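Local coordinates for CRP-like protein Clp (Xanthomonas campestris pv. campestris, PDB 3IWZ), which regulates virulence gene expression as a homodimeric transcription factor of the CRP family, activating or repressing many genes and apparently losing its DNA-binding ability when c-di-GMP binds, at residues 36-41 with 107-112; 183-188 with 223-228; 82-87 with 142-147; 46-51 with 99-104; 162-167 with 195-200. All coordinates share one frame; numbering follows the deposited sequence.

From the N terminus, contact 1 pairs 36-41 with 107-112 and closes a loop of 65 residues that builds much of the cyclic nucleotide-binding domain. Contact 4 (46-51 with 99-104) is nested inside that loop and touches contact 1 through T104. Contact 3 crosses both: 82-87 lies within them and packs on contact 4 through V86 and G87, but its partner 142-147 comes later, tying the β-roll to helix 130-157 of the dimer. Beyond that helix, in the DNA-binding domain, contact 5 (162-167 with 195-200) and contact 2 (183-188 with 223-228) cross, contact 5 holding helix 160-172 to the helix-turn-helix and contact 2 pairing two strands of the small sheet.

Contact 1: residues 36-41 with 107-112; sequences RRRYPT and QCELAE
R36 reaches the acidic side chain of E109 across two antiparallel strands, its NH1 meeting E109 OE2 at 2.7 Å near the guanidinium plane in a salt bridge. Its aliphatic CG rests against A111 CB, so the long arginine serves both a charged and an apolar neighbour. R37 follows with a pair of backbone bonds to L110, R37 N to L110 O at 3.0 Å and the reverse bond at 177°, nearly straight. Its side chain leaves on the other face, CG anti to the backbone N (chi1 -179°), and its NH2 lies 3.1 Å from E112 OE1; that oxygen sits over the guanidinium face, so only charge joins them. R38 lays CD against E109 CG, a purely aliphatic touch. Y39 is buried: its N donates to C108 O at 2.7 Å, while L110 CD1 stands over one ring face, 4.2 Å from the centroid, in a CH-pi contact. The pairing belongs to the β-roll of the cyclic nucleotide-binding domain. Its chemistry differs between the faces: R36, R38, E109 and A111 share one, whereas the other carries buried Y39 and L110 beside V45, with exposed R37 and its ion pair to E112 at the border.

Contact 2: residues 183-188 with 223-228; sequences GTQLRV and TVVLYG
Two antiparallel strands, 183-186 and 223-227, pair T184 with L226 and L186 with V224 in the small sheet of the crp-type DNA-binding domain. Both are hydrogen-bonded pairs. L186 N gives V224 O a bond of 2.7 Å, and V224 N answers to L186 O at 2.9 Å. At the other pair, T184 N reaches L226 O at 3.1 Å, while the return bond from L226 N is weak. G183 suits the start of the strand because a side chain would collide with L226 O; its CA instead comes within 3.3 Å of that oxygen in a CA-H...O contact. On the face of Q185 and V225, the glutamine crosses the valine at about a right angle. A bend at chi2 (54°) turns Q185 CD across toward the neighbouring strand, where OE1 lies beside V225 CG2. R187 adds an aliphatic touch, its CB lying 3.3 Å from T223 CG2. The β-branched V224 and V225 fit an extended backbone. Strand 178-179 flanks 183-186 and strand 217-220 flanks 223-227, while L186 and L226, on the same face, pack against helix 160-172.

Contact 3: residues 82-87 with 142-147; sequences SGEFVG and SKRLLD
R144 sends its guanidinium out from a helix to hold a backbone carbonyl with two nitrogens, NH1 donating to F85 O at 2.7 Å and NH2 more weakly to the same oxygen at 3.1 Å. The NH1 bond lies in the guanidinium plane. NH1 also donates to E84 OE1 at 2.7 Å in a salt bridge, the carboxylate being turned 56° from the guanidinium. A water completes the frame: it accepts from R144 NE at 2.9 Å and donates to E84 OE1 at 2.8 Å, so this carboxylate oxygen receives two donors. Arginine suits the place because its edge can serve a carbonyl, a carboxylate and a water together. These contacts join the β-roll of the cyclic nucleotide-binding domain to helix 130-157, the long helix that in CRP-family proteins forms the dimer interface. The other carboxylate oxygen, E84 OE2, lies 3.6 Å from K143 NZ, a longer salt bridge in which two basic residues share one acid. E84 bends at chi2 (-65°), bringing its carboxylate carbon round towards the helix. The opposed charges would be expected to keep E84 ionised. F80 adds a cation-pi contact to R144, and K143 packs on I93 of the second subunit.

Contact 4: residues 46-51 with 99-104; sequences FRPGDP and EVILRT
The loop leaving strand 44-46 in the cyclic nucleotide-binding β-roll meets strand 101-104 here, with F46 against L102. L102 N donates to F46 O at 3.0 Å. The F46 ring receives L102 CB over the centre of one face, 3.7 Å from the centroid, a CH-pi contact, while V100 O lies in plane at its edge, 3.2 Å from CE1. A flat phenyl suits this buried place, offering a face to the leucine and C-H edges to a carbonyl. F46 CG stands between the backbone N and the carbonyl carbon (chi1 68°), which starts the ring toward strand 101-104. R47 runs side by side with I101, whose CG1 lies over one guanidinium face while R47 NH2 comes closest to I101 CD1, at 3.3 Å. P48, rigid and apolar, brings CD within 3.6 Å of I101 CG1. D50 steadies the turn: its OD2 accepts from R47 N at 2.7 Å. D44 forms a salt bridge with R47 NE, L102 packs on I65 of strand 63-68, the neighbour of 101-104, and E99 pairs with R150 of the second subunit.

Contact 5: residues 162-167 with 195-200; sequences DRIVRT and RLVGCS
The guanidinium of R163 meets V197 O at its edge, and the oxygen lies nearly in its plane. R163 NE and NH2 both donate to V197 O, each at 2.8 Å, a side-on grip in which one carbonyl takes two bonds. G198 O also lies at this edge, 3.3 Å from R163 NH2. The chain bends at chi3 (-68°), which sets NE toward the carbonyl. Carbonyls in the last turn of a helix lack the usual i+4 N-H, and arginine, with several N-H groups, can serve one. V197 itself packs on helix 160-172: its CG1 is 3.7 Å from I164 N, and CG2 touches I164 CG1 at 3.8 Å. T167 brings its methyl CG2 within 3.8 Å of L196 CD1, while its OG1 bonds back to R163 O within its own helix. G198 follows the helix with positive phi (74°), a conformation glycine adopts easily, and S200 then stands at the N-cap of helix 201-213, where its OG receives M203 N. I164 also packs on L193 and V207, from the helices on both sides of this turn. A helix, a glycine-containing turn and a second helix are the features of the predicted DNA-binding helix-turn-helix motif, here packed against helix 160-172.

Contact 1: residues 36-41 with 107-112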
# COMPACT_ATOMS: atom_id res chain seq x y z
N ARG D 36 -20.27 -18.77 -5.08
CA ARG D 36 -19.71 -19.06 -3.76
C ARG D 36 -19.02 -20.43 -3.77
O ARG D 36 -19.60 -21.42 -4.21
CB ARG D 36 -20.81 -19.06 -2.70
CG ARG D 36 -21.40 -17.69 -2.37
CD ARG D 36 -22.92 -17.71 -2.52
NE ARG D 36 -23.61 -16.86 -1.54
CZ ARG D 36 -23.57 -17.05 -0.23
NH1 ARG D 36 -22.87 -18.06 0.28
NH2 ARG D 36 -24.24 -16.24 0.59
N ARG D 37 -17.79 -20.47 -3.28
CA ARG D 37 -17.05 -21.72 -3.22
C ARG D 37 -16.31 -21.84 -1.90
O ARG D 37 -15.70 -20.88 -1.43
CB ARG D 37 -16.04 -21.80 -4.37
CG ARG D 37 -15.23 -23.08 -4.40
CD ARG D 37 -14.15 -23.04 -5.48
NE ARG D 37 -14.70 -22.67 -6.79
CZ ARG D 37 -13.96 -22.51 -7.89
NH1 ARG D 37 -12.65 -22.68 -7.84
NH2 ARG D 37 -14.54 -22.17 -9.03
N ARG D 38 -16.36 -23.03 -1.29
CA ARG D 38 -15.69 -23.28 -0.02
C ARG D 38 -14.23 -23.65 -0.28
O ARG D 38 -13.91 -24.35 -1.24
CB ARG D 38 -16.39 -24.43 0.72
CG ARG D 38 -17.86 -24.16 1.07
CD ARG D 38 -18.01 -23.34 2.36
NE ARG D 38 -17.77 -24.14 3.56
CZ ARG D 38 -18.50 -25.20 3.91
NH1 ARG D 38 -19.52 -25.59 3.15
NH2 ARG D 38 -18.21 -25.87 5.01
N TYR D 39 -13.33 -23.16 0.58
CA TYR D 39 -11.90 -23.45 0.43
C TYR D 39 -11.34 -24.02 1.71
O TYR D 39 -11.69 -23.57 2.80
CB TYR D 39 -11.11 -22.18 0.07
CG TYR D 39 -11.48 -21.58 -1.25
CD1 TYR D 39 -10.71 -21.81 -2.39
CD2 TYR D 39 -12.63 -20.80 -1.38
CE1 TYR D 39 -11.08 -21.27 -3.62
CE2 TYR D 39 -13.01 -20.28 -2.59
CZ TYR D 39 -12.23 -20.51 -3.71
OH TYR D 39 -12.64 -19.99 -4.90
N PRO D 40 -10.45 -25.01 1.60
CA PRO D 40 -9.86 -25.61 2.80
C PRO D 40 -8.86 -24.59 3.33
O PRO D 40 -8.53 -23.62 2.62
CB PRO D 40 -9.13 -26.85 2.26
CG PRO D 40 -9.65 -27.01 0.81
CD PRO D 40 -9.91 -25.62 0.38
N THR D 41 -8.38 -24.79 4.56
CA THR D 41 -7.39 -23.89 5.15
C THR D 41 -6.06 -24.12 4.43
O THR D 41 -5.93 -25.08 3.65
CB THR D 41 -7.22 -24.15 6.67
OG1 THR D 41 -6.42 -23.12 7.25
CG2 THR D 41 -6.55 -25.49 6.92
N GLN D 107 -10.64 -22.27 7.19
CA GLN D 107 -11.54 -22.75 6.15
C GLN D 107 -12.30 -21.49 5.72
O GLN D 107 -12.70 -20.69 6.57
CB GLN D 107 -12.49 -23.80 6.73
CG GLN D 107 -13.27 -24.59 5.69
CD GLN D 107 -13.68 -25.97 6.21
OE1 GLN D 107 -14.86 -26.29 6.29
NE2 GLN D 107 -12.69 -26.79 6.56
N CYS D 108 -12.52 -21.30 4.43
CA CYS D 108 -13.20 -20.09 3.97
C CYS D 108 -14.28 -20.27 2.93
O CYS D 108 -14.28 -21.23 2.16
CB CYS D 108 -12.18 -19.09 3.40
SG CYS D 108 -10.90 -18.54 4.53
N GLU D 109 -15.19 -19.30 2.90
CA GLU D 109 -16.25 -19.26 1.91
C GLU D 109 -15.96 -17.97 1.14
O GLU D 109 -15.96 -16.89 1.73
CB GLU D 109 -17.63 -19.18 2.57
CG GLU D 109 -18.66 -20.09 1.91
CD GLU D 109 -20.04 -19.48 1.84
OE1 GLU D 109 -20.57 -19.06 2.89
OE2 GLU D 109 -20.61 -19.45 0.73
N LEU D 110 -15.66 -18.08 -0.15
CA LEU D 110 -15.36 -16.91 -0.96
C LEU D 110 -16.28 -16.85 -2.16
O LEU D 110 -16.47 -17.84 -2.86
CB LEU D 110 -13.91 -16.94 -1.45
CG LEU D 110 -12.80 -17.08 -0.40
CD1 LEU D 110 -11.45 -17.09 -1.09
CD2 LEU D 110 -12.87 -15.95 0.60
N ALA D 111 -16.86 -15.68 -2.40
CA ALA D 111 -17.74 -15.49 -3.54
C ALA D 111 -16.91 -14.80 -4.62
O ALA D 111 -16.38 -13.72 -4.38
CB ALA D 111 -18.93 -14.63 -3.15
N GLU D 112 -16.79 -15.42 -5.78
CA GLU D 112 -16.02 -14.82 -6.86
C GLU D 112 -16.89 -14.38 -8.04
O GLU D 112 -17.96 -14.94 -8.29
CB GLU D 112 -14.93 -15.79 -7.36
CG GLU D 112 -15.43 -17.12 -7.88
CD GLU D 112 -14.36 -17.89 -8.65
OE1 GLU D 112 -14.59 -19.08 -8.94
OE2 GLU D 112 -13.30 -17.30 -8.96

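Contact 2: residues 183-188 with 223-228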
# COMPACT_ATOMS: atom_id res chain seq x y z
N GLY D 183 -0.98 -13.71 30.56
CA GLY D 183 -1.18 -12.54 29.73
C GLY D 183 -2.22 -12.80 28.65
O GLY D 183 -3.42 -12.65 28.89
N THR D 184 -1.74 -13.19 27.47
CA THR D 184 -2.61 -13.50 26.35
C THR D 184 -1.97 -14.62 25.55
O THR D 184 -0.76 -14.61 25.31
CB THR D 184 -2.78 -12.27 25.42
OG1 THR D 184 -3.43 -11.22 26.14
CG2 THR D 184 -3.63 -12.63 24.22
N GLN D 185 -2.79 -15.59 25.16
CA GLN D 185 -2.32 -16.73 24.37
C GLN D 185 -2.55 -16.45 22.89
O GLN D 185 -3.69 -16.49 22.40
CB GLN D 185 -3.06 -18.01 24.79
CG GLN D 185 -2.79 -19.20 23.86
CD GLN D 185 -1.31 -19.47 23.69
OE1 GLN D 185 -0.68 -20.12 24.52
NE2 GLN D 185 -0.74 -18.95 22.61
N LEU D 186 -1.46 -16.16 22.18
CA LEU D 186 -1.52 -15.85 20.76
C LEU D 186 -0.88 -16.95 19.92
O LEU D 186 0.34 -17.13 19.93
CB LEU D 186 -0.82 -14.52 20.48
CG LEU D 186 -1.21 -13.31 21.34
CD1 LEU D 186 -0.37 -12.11 20.93
CD2 LEU D 186 -2.68 -13.00 21.16
N ARG D 187 -1.71 -17.67 19.18
CA ARG D 187 -1.24 -18.76 18.34
C ARG D 187 -0.65 -18.27 17.02
O ARG D 187 -1.39 -18.02 16.06
CB ARG D 187 -2.38 -19.75 18.07
CG ARG D 187 -1.98 -20.96 17.25
CD ARG D 187 -3.04 -22.06 17.35
NE ARG D 187 -4.38 -21.56 17.01
CZ ARG D 187 -4.76 -21.20 15.80
NH1 ARG D 187 -3.92 -21.27 14.77
NH2 ARG D 187 -6.00 -20.76 15.60
N VAL D 188 0.67 -18.14 16.98
CA VAL D 188 1.37 -17.71 15.78
C VAL D 188 2.65 -18.53 15.61
O VAL D 188 3.57 -18.44 16.42
CB VAL D 188 1.75 -16.21 15.83
CG1 VAL D 188 2.54 -15.83 14.58
CG2 VAL D 188 0.49 -15.35 15.91
N THR D 223 2.27 -22.09 20.00
CA THR D 223 1.64 -20.89 20.51
C THR D 223 2.59 -19.99 21.31
O THR D 223 3.70 -20.39 21.65
CB THR D 223 0.42 -21.26 21.39
OG1 THR D 223 0.60 -22.57 21.94
CG2 THR D 223 -0.86 -21.23 20.57
N VAL D 224 2.14 -18.77 21.59
CA VAL D 224 2.94 -17.80 22.34
C VAL D 224 2.11 -17.12 23.41
O VAL D 224 1.06 -16.54 23.13
CB VAL D 224 3.49 -16.69 21.41
CG1 VAL D 224 4.21 -15.63 22.24
CG2 VAL D 224 4.42 -17.30 20.38
N VAL D 225 2.58 -17.18 24.66
CA VAL D 225 1.85 -16.56 25.75
C VAL D 225 2.56 -15.27 26.13
O VAL D 225 3.51 -15.28 26.91
CB VAL D 225 1.77 -17.48 26.98
CG1 VAL D 225 0.76 -16.92 27.97
CG2 VAL D 225 1.37 -18.89 26.56
N LEU D 226 2.11 -14.16 25.56
CA LEU D 226 2.70 -12.85 25.82
C LEU D 226 2.32 -12.38 27.21
O LEU D 226 1.16 -12.04 27.45
CB LEU D 226 2.22 -11.82 24.80
CG LEU D 226 2.75 -10.39 24.97
CD1 LEU D 226 4.17 -10.30 24.42
CD2 LEU D 226 1.85 -9.41 24.24
N TYR D 227 3.29 -12.34 28.12
CA TYR D 227 3.03 -11.89 29.48
C TYR D 227 2.55 -10.44 29.44
O TYR D 227 2.98 -9.65 28.59
CB TYR D 227 4.30 -11.97 30.33
CG TYR D 227 4.85 -13.37 30.46
CD1 TYR D 227 6.17 -13.59 30.87
CD2 TYR D 227 4.06 -14.48 30.16
CE1 TYR D 227 6.69 -14.88 30.98
CE2 TYR D 227 4.57 -15.78 30.26
CZ TYR D 227 5.89 -15.97 30.67
OH TYR D 227 6.39 -17.24 30.76
N GLY D 228 1.65 -10.11 30.35
CA GLY D 228 1.14 -8.76 30.41
C GLY D 228 -0.14 -8.57 29.62
O GLY D 228 -1.20 -9.06 30.03

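Contact 3: residues 82-87 with 142-147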
# COMPACT_ATOMS: atom_id res chain seq x y z
N SER D 82 -14.37 -11.48 6.98
CA SER D 82 -15.66 -11.29 6.35
C SER D 82 -15.85 -9.85 5.88
O SER D 82 -15.50 -8.91 6.59
CB SER D 82 -16.77 -11.66 7.34
OG SER D 82 -16.48 -12.90 7.96
N GLY D 83 -16.40 -9.70 4.68
CA GLY D 83 -16.65 -8.38 4.12
C GLY D 83 -15.54 -7.82 3.24
O GLY D 83 -15.74 -6.83 2.55
N GLU D 84 -14.38 -8.45 3.25
CA GLU D 84 -13.26 -7.96 2.46
C GLU D 84 -13.25 -8.39 1.00
O GLU D 84 -13.60 -9.53 0.65
CB GLU D 84 -11.93 -8.38 3.11
CG GLU D 84 -11.62 -7.68 4.44
CD GLU D 84 -11.42 -6.19 4.27
OE1 GLU D 84 -10.58 -5.79 3.43
OE2 GLU D 84 -12.09 -5.41 4.97
N PHE D 85 -12.88 -7.44 0.15
CA PHE D 85 -12.75 -7.68 -1.28
C PHE D 85 -11.27 -7.95 -1.46
O PHE D 85 -10.45 -7.17 -1.01
CB PHE D 85 -13.13 -6.43 -2.09
CG PHE D 85 -14.61 -6.24 -2.24
CD1 PHE D 85 -15.32 -6.93 -3.20
CD2 PHE D 85 -15.30 -5.39 -1.38
CE1 PHE D 85 -16.69 -6.79 -3.31
CE2 PHE D 85 -16.68 -5.25 -1.48
CZ PHE D 85 -17.37 -5.95 -2.44
N VAL D 86 -10.93 -9.08 -2.06
CA VAL D 86 -9.53 -9.41 -2.28
C VAL D 86 -9.35 -9.77 -3.75
O VAL D 86 -10.32 -10.09 -4.44
CB VAL D 86 -9.05 -10.54 -1.34
CG1 VAL D 86 -9.04 -10.03 0.09
CG2 VAL D 86 -9.97 -11.74 -1.43
N GLY D 87 -8.11 -9.67 -4.24
CA GLY D 87 -7.84 -9.94 -5.65
C GLY D 87 -8.51 -8.88 -6.52
O GLY D 87 -8.90 -9.13 -7.67
N SER D 142 -7.69 1.92 0.99
CA SER D 142 -7.07 2.93 1.84
C SER D 142 -6.49 2.37 3.14
O SER D 142 -5.43 2.80 3.59
CB SER D 142 -8.06 4.04 2.16
OG SER D 142 -8.35 4.80 1.00
N LYS D 143 -7.16 1.39 3.74
CA LYS D 143 -6.64 0.81 4.98
C LYS D 143 -5.37 0.02 4.74
O LYS D 143 -4.43 0.08 5.52
CB LYS D 143 -7.69 -0.08 5.65
CG LYS D 143 -8.88 0.67 6.21
CD LYS D 143 -9.97 -0.29 6.70
CE LYS D 143 -10.55 -1.08 5.53
NZ LYS D 143 -11.64 -1.99 5.98
N ARG D 144 -5.34 -0.73 3.64
CA ARG D 144 -4.18 -1.55 3.30
C ARG D 144 -2.98 -0.69 2.93
O ARG D 144 -1.84 -1.02 3.26
CB ARG D 144 -4.51 -2.49 2.14
CG ARG D 144 -5.57 -3.51 2.50
CD ARG D 144 -6.12 -4.23 1.28
NE ARG D 144 -7.51 -4.60 1.50
CZ ARG D 144 -8.25 -5.33 0.67
NH1 ARG D 144 -9.51 -5.59 0.99
NH2 ARG D 144 -7.73 -5.81 -0.46
N LEU D 145 -3.26 0.42 2.24
CA LEU D 145 -2.21 1.34 1.84
C LEU D 145 -1.59 1.91 3.11
O LEU D 145 -0.37 1.94 3.26
CB LEU D 145 -2.79 2.50 0.99
CG LEU D 145 -1.76 3.58 0.60
CD1 LEU D 145 -0.55 2.90 -0.04
CD2 LEU D 145 -2.38 4.62 -0.39
N LEU D 146 -2.44 2.36 4.03
CA LEU D 146 -1.96 2.93 5.27
C LEU D 146 -1.16 1.87 6.03
O LEU D 146 -0.05 2.14 6.49
CB LEU D 146 -3.15 3.43 6.13
CG LEU D 146 -2.87 3.89 7.56
CD1 LEU D 146 -1.90 5.07 7.55
CD2 LEU D 146 -4.17 4.28 8.24
N ASP D 147 -1.70 0.65 6.11
CA ASP D 147 -1.01 -0.44 6.81
C ASP D 147 0.32 -0.84 6.16
O ASP D 147 1.31 -1.07 6.86
CB ASP D 147 -1.90 -1.69 6.89
CG ASP D 147 -3.04 -1.54 7.88
OD1 ASP D 147 -2.96 -0.62 8.72
OD2 ASP D 147 -4.00 -2.34 7.83
O HOH W 1 -8.84 -3.68 3.87

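Contact 4: residues 46-51 with 99-104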
# COMPACT_ATOMS: atom_id res chain seq x y z
N PHE D 46 -4.62 -18.16 -5.09
CA PHE D 46 -3.93 -17.75 -6.31
C PHE D 46 -2.54 -17.20 -5.95
O PHE D 46 -2.35 -16.59 -4.89
CB PHE D 46 -4.75 -16.75 -7.17
CG PHE D 46 -4.95 -15.39 -6.56
CD1 PHE D 46 -3.86 -14.57 -6.26
CD2 PHE D 46 -6.22 -14.92 -6.31
CE1 PHE D 46 -4.05 -13.30 -5.73
CE2 PHE D 46 -6.42 -13.65 -5.78
CZ PHE D 46 -5.34 -12.84 -5.49
N ARG D 47 -1.58 -17.46 -6.83
CA ARG D 47 -0.20 -17.04 -6.62
C ARG D 47 0.25 -16.08 -7.73
O ARG D 47 -0.36 -16.01 -8.80
CB ARG D 47 0.69 -18.28 -6.58
CG ARG D 47 0.04 -19.44 -5.84
CD ARG D 47 1.01 -20.56 -5.48
NE ARG D 47 1.91 -20.16 -4.40
CZ ARG D 47 3.14 -19.71 -4.59
NH1 ARG D 47 3.63 -19.61 -5.82
NH2 ARG D 47 3.88 -19.34 -3.56
N PRO D 48 1.33 -15.32 -7.49
CA PRO D 48 1.77 -14.40 -8.55
C PRO D 48 1.93 -15.18 -9.85
O PRO D 48 2.54 -16.25 -9.86
CB PRO D 48 3.10 -13.86 -8.02
CG PRO D 48 2.90 -13.89 -6.55
CD PRO D 48 2.22 -15.23 -6.32
N GLY D 49 1.36 -14.66 -10.93
CA GLY D 49 1.48 -15.32 -12.22
C GLY D 49 0.17 -15.82 -12.77
O GLY D 49 -0.03 -15.87 -13.99
N ASP D 50 -0.75 -16.20 -11.88
CA ASP D 50 -2.04 -16.71 -12.32
C ASP D 50 -2.88 -15.68 -13.06
O ASP D 50 -2.67 -14.47 -12.92
CB ASP D 50 -2.83 -17.22 -11.12
CG ASP D 50 -2.14 -18.37 -10.42
OD1 ASP D 50 -1.48 -19.18 -11.10
OD2 ASP D 50 -2.28 -18.47 -9.19
N PRO D 51 -3.84 -16.15 -13.87
CA PRO D 51 -4.67 -15.19 -14.59
C PRO D 51 -5.37 -14.30 -13.56
O PRO D 51 -5.63 -14.73 -12.44
CB PRO D 51 -5.66 -16.08 -15.34
CG PRO D 51 -4.86 -17.31 -15.59
CD PRO D 51 -4.17 -17.53 -14.26
N GLU D 99 -0.19 -10.32 -8.58
CA GLU D 99 1.10 -9.85 -8.11
C GLU D 99 1.37 -10.35 -6.69
O GLU D 99 2.47 -10.19 -6.16
CB GLU D 99 1.15 -8.32 -8.14
CG GLU D 99 2.51 -7.79 -8.60
CD GLU D 99 2.76 -8.08 -10.06
OE1 GLU D 99 3.85 -8.56 -10.40
OE2 GLU D 99 1.85 -7.82 -10.88
N VAL D 100 0.38 -10.97 -6.06
CA VAL D 100 0.55 -11.47 -4.70
C VAL D 100 -0.13 -12.81 -4.50
O VAL D 100 -0.86 -13.29 -5.38
CB VAL D 100 -0.06 -10.49 -3.66
CG1 VAL D 100 0.51 -9.10 -3.84
CG2 VAL D 100 -1.57 -10.46 -3.79
N ILE D 101 0.10 -13.40 -3.33
CA ILE D 101 -0.49 -14.66 -2.93
C ILE D 101 -1.69 -14.40 -2.04
O ILE D 101 -1.63 -13.57 -1.13
CB ILE D 101 0.46 -15.52 -2.06
CG1 ILE D 101 1.77 -15.80 -2.79
CG2 ILE D 101 -0.24 -16.82 -1.70
CD1 ILE D 101 2.73 -16.67 -1.97
N LEU D 102 -2.79 -15.11 -2.31
CA LEU D 102 -4.01 -15.03 -1.51
C LEU D 102 -4.10 -16.41 -0.87
O LEU D 102 -4.38 -17.41 -1.54
CB LEU D 102 -5.24 -14.80 -2.39
CG LEU D 102 -6.58 -14.91 -1.67
CD1 LEU D 102 -6.69 -13.82 -0.61
CD2 LEU D 102 -7.72 -14.81 -2.67
N ARG D 103 -3.86 -16.47 0.44
CA ARG D 103 -3.85 -17.73 1.17
C ARG D 103 -4.84 -17.77 2.34
O ARG D 103 -4.85 -16.89 3.20
CB ARG D 103 -2.41 -17.95 1.66
CG ARG D 103 -2.18 -19.06 2.67
CD ARG D 103 -0.70 -19.04 3.09
NE ARG D 103 0.19 -19.32 1.96
CZ ARG D 103 1.50 -19.12 1.96
NH1 ARG D 103 2.11 -18.63 3.04
NH2 ARG D 103 2.22 -19.41 0.89
N THR D 104 -5.69 -18.80 2.35
CA THR D 104 -6.67 -18.97 3.43
C THR D 104 -5.91 -19.33 4.71
O THR D 104 -4.97 -20.12 4.68
CB THR D 104 -7.66 -20.12 3.13
OG1 THR D 104 -6.94 -21.36 3.01
CG2 THR D 104 -8.44 -19.85 1.84

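Contact 5: residues 162-167 with 195-200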
# COMPACT_ATOMS: atom_id res chain seq x y z
N ASP D 162 12.68 -5.49 17.48
CA ASP D 162 11.76 -4.37 17.63
C ASP D 162 10.44 -4.64 16.89
O ASP D 162 9.36 -4.53 17.47
CB ASP D 162 12.41 -3.09 17.11
CG ASP D 162 11.52 -1.87 17.26
OD1 ASP D 162 10.34 -1.93 16.85
OD2 ASP D 162 12.01 -0.84 17.78
N ARG D 163 10.54 -4.98 15.60
CA ARG D 163 9.35 -5.25 14.79
C ARG D 163 8.54 -6.41 15.35
O ARG D 163 7.31 -6.36 15.38
CB ARG D 163 9.73 -5.55 13.33
CG ARG D 163 10.75 -4.59 12.70
CD ARG D 163 10.71 -4.58 11.15
NE ARG D 163 11.17 -5.81 10.49
CZ ARG D 163 12.44 -6.11 10.25
NH1 ARG D 163 13.41 -5.28 10.61
NH2 ARG D 163 12.75 -7.24 9.64
N ILE D 164 9.22 -7.47 15.78
CA ILE D 164 8.53 -8.63 16.33
C ILE D 164 7.70 -8.29 17.57
O ILE D 164 6.56 -8.74 17.70
CB ILE D 164 9.53 -9.76 16.68
CG1 ILE D 164 10.29 -10.18 15.41
CG2 ILE D 164 8.79 -10.94 17.28
CD1 ILE D 164 11.26 -11.33 15.60
N VAL D 165 8.27 -7.50 18.47
CA VAL D 165 7.56 -7.10 19.68
C VAL D 165 6.28 -6.36 19.31
O VAL D 165 5.19 -6.69 19.80
CB VAL D 165 8.43 -6.18 20.58
CG1 VAL D 165 7.57 -5.58 21.68
CG2 VAL D 165 9.57 -6.99 21.18
N ARG D 166 6.42 -5.37 18.43
CA ARG D 166 5.28 -4.59 17.96
C ARG D 166 4.18 -5.48 17.39
O ARG D 166 3.00 -5.32 17.72
CB ARG D 166 5.74 -3.59 16.88
CG ARG D 166 6.37 -2.30 17.40
CD ARG D 166 6.74 -1.41 16.22
NE ARG D 166 6.76 0.01 16.55
CZ ARG D 166 7.69 0.60 17.29
NH1 ARG D 166 8.69 -0.11 17.80
NH2 ARG D 166 7.64 1.91 17.51
N THR D 167 4.57 -6.44 16.54
CA THR D 167 3.63 -7.36 15.91
C THR D 167 2.99 -8.35 16.90
O THR D 167 1.88 -8.83 16.67
CB THR D 167 4.31 -8.16 14.77
OG1 THR D 167 4.71 -7.26 13.73
CG2 THR D 167 3.36 -9.17 14.18
N ARG D 195 7.37 -14.26 8.62
CA ARG D 195 6.74 -13.76 7.40
C ARG D 195 6.06 -12.42 7.67
O ARG D 195 5.86 -11.61 6.77
CB ARG D 195 5.70 -14.76 6.88
CG ARG D 195 6.30 -15.93 6.12
CD ARG D 195 5.23 -16.78 5.44
NE ARG D 195 4.47 -17.56 6.41
CZ ARG D 195 4.30 -18.87 6.34
NH1 ARG D 195 3.59 -19.50 7.27
NH2 ARG D 195 4.83 -19.56 5.33
N LEU D 196 5.72 -12.19 8.93
CA LEU D 196 5.08 -10.95 9.32
C LEU D 196 6.04 -9.78 9.41
O LEU D 196 5.76 -8.70 8.89
CB LEU D 196 4.36 -11.11 10.67
CG LEU D 196 3.02 -11.83 10.62
CD1 LEU D 196 2.56 -12.18 12.02
CD2 LEU D 196 2.01 -10.94 9.92
N VAL D 197 7.19 -10.00 10.04
CA VAL D 197 8.18 -8.93 10.20
C VAL D 197 9.23 -8.89 9.11
O VAL D 197 10.06 -8.00 9.10
CB VAL D 197 8.91 -9.04 11.56
CG1 VAL D 197 7.90 -9.01 12.70
CG2 VAL D 197 9.75 -10.30 11.62
N GLY D 198 9.19 -9.87 8.22
CA GLY D 198 10.15 -9.92 7.13
C GLY D 198 11.54 -10.34 7.58
O GLY D 198 12.51 -9.62 7.34
N CYS D 199 11.63 -11.50 8.22
CA CYS D 199 12.92 -12.02 8.68
C CYS D 199 12.92 -13.53 8.50
O CYS D 199 11.87 -14.14 8.28
CB CYS D 199 13.17 -11.67 10.15
SG CYS D 199 12.11 -12.52 11.34
N SER D 200 14.10 -14.15 8.60
CA SER D 200 14.20 -15.60 8.44
C SER D 200 13.48 -16.33 9.57
O SER D 200 13.44 -15.86 10.71
CB SER D 200 15.67 -16.03 8.41
OG SER D 200 16.33 -15.72 9.63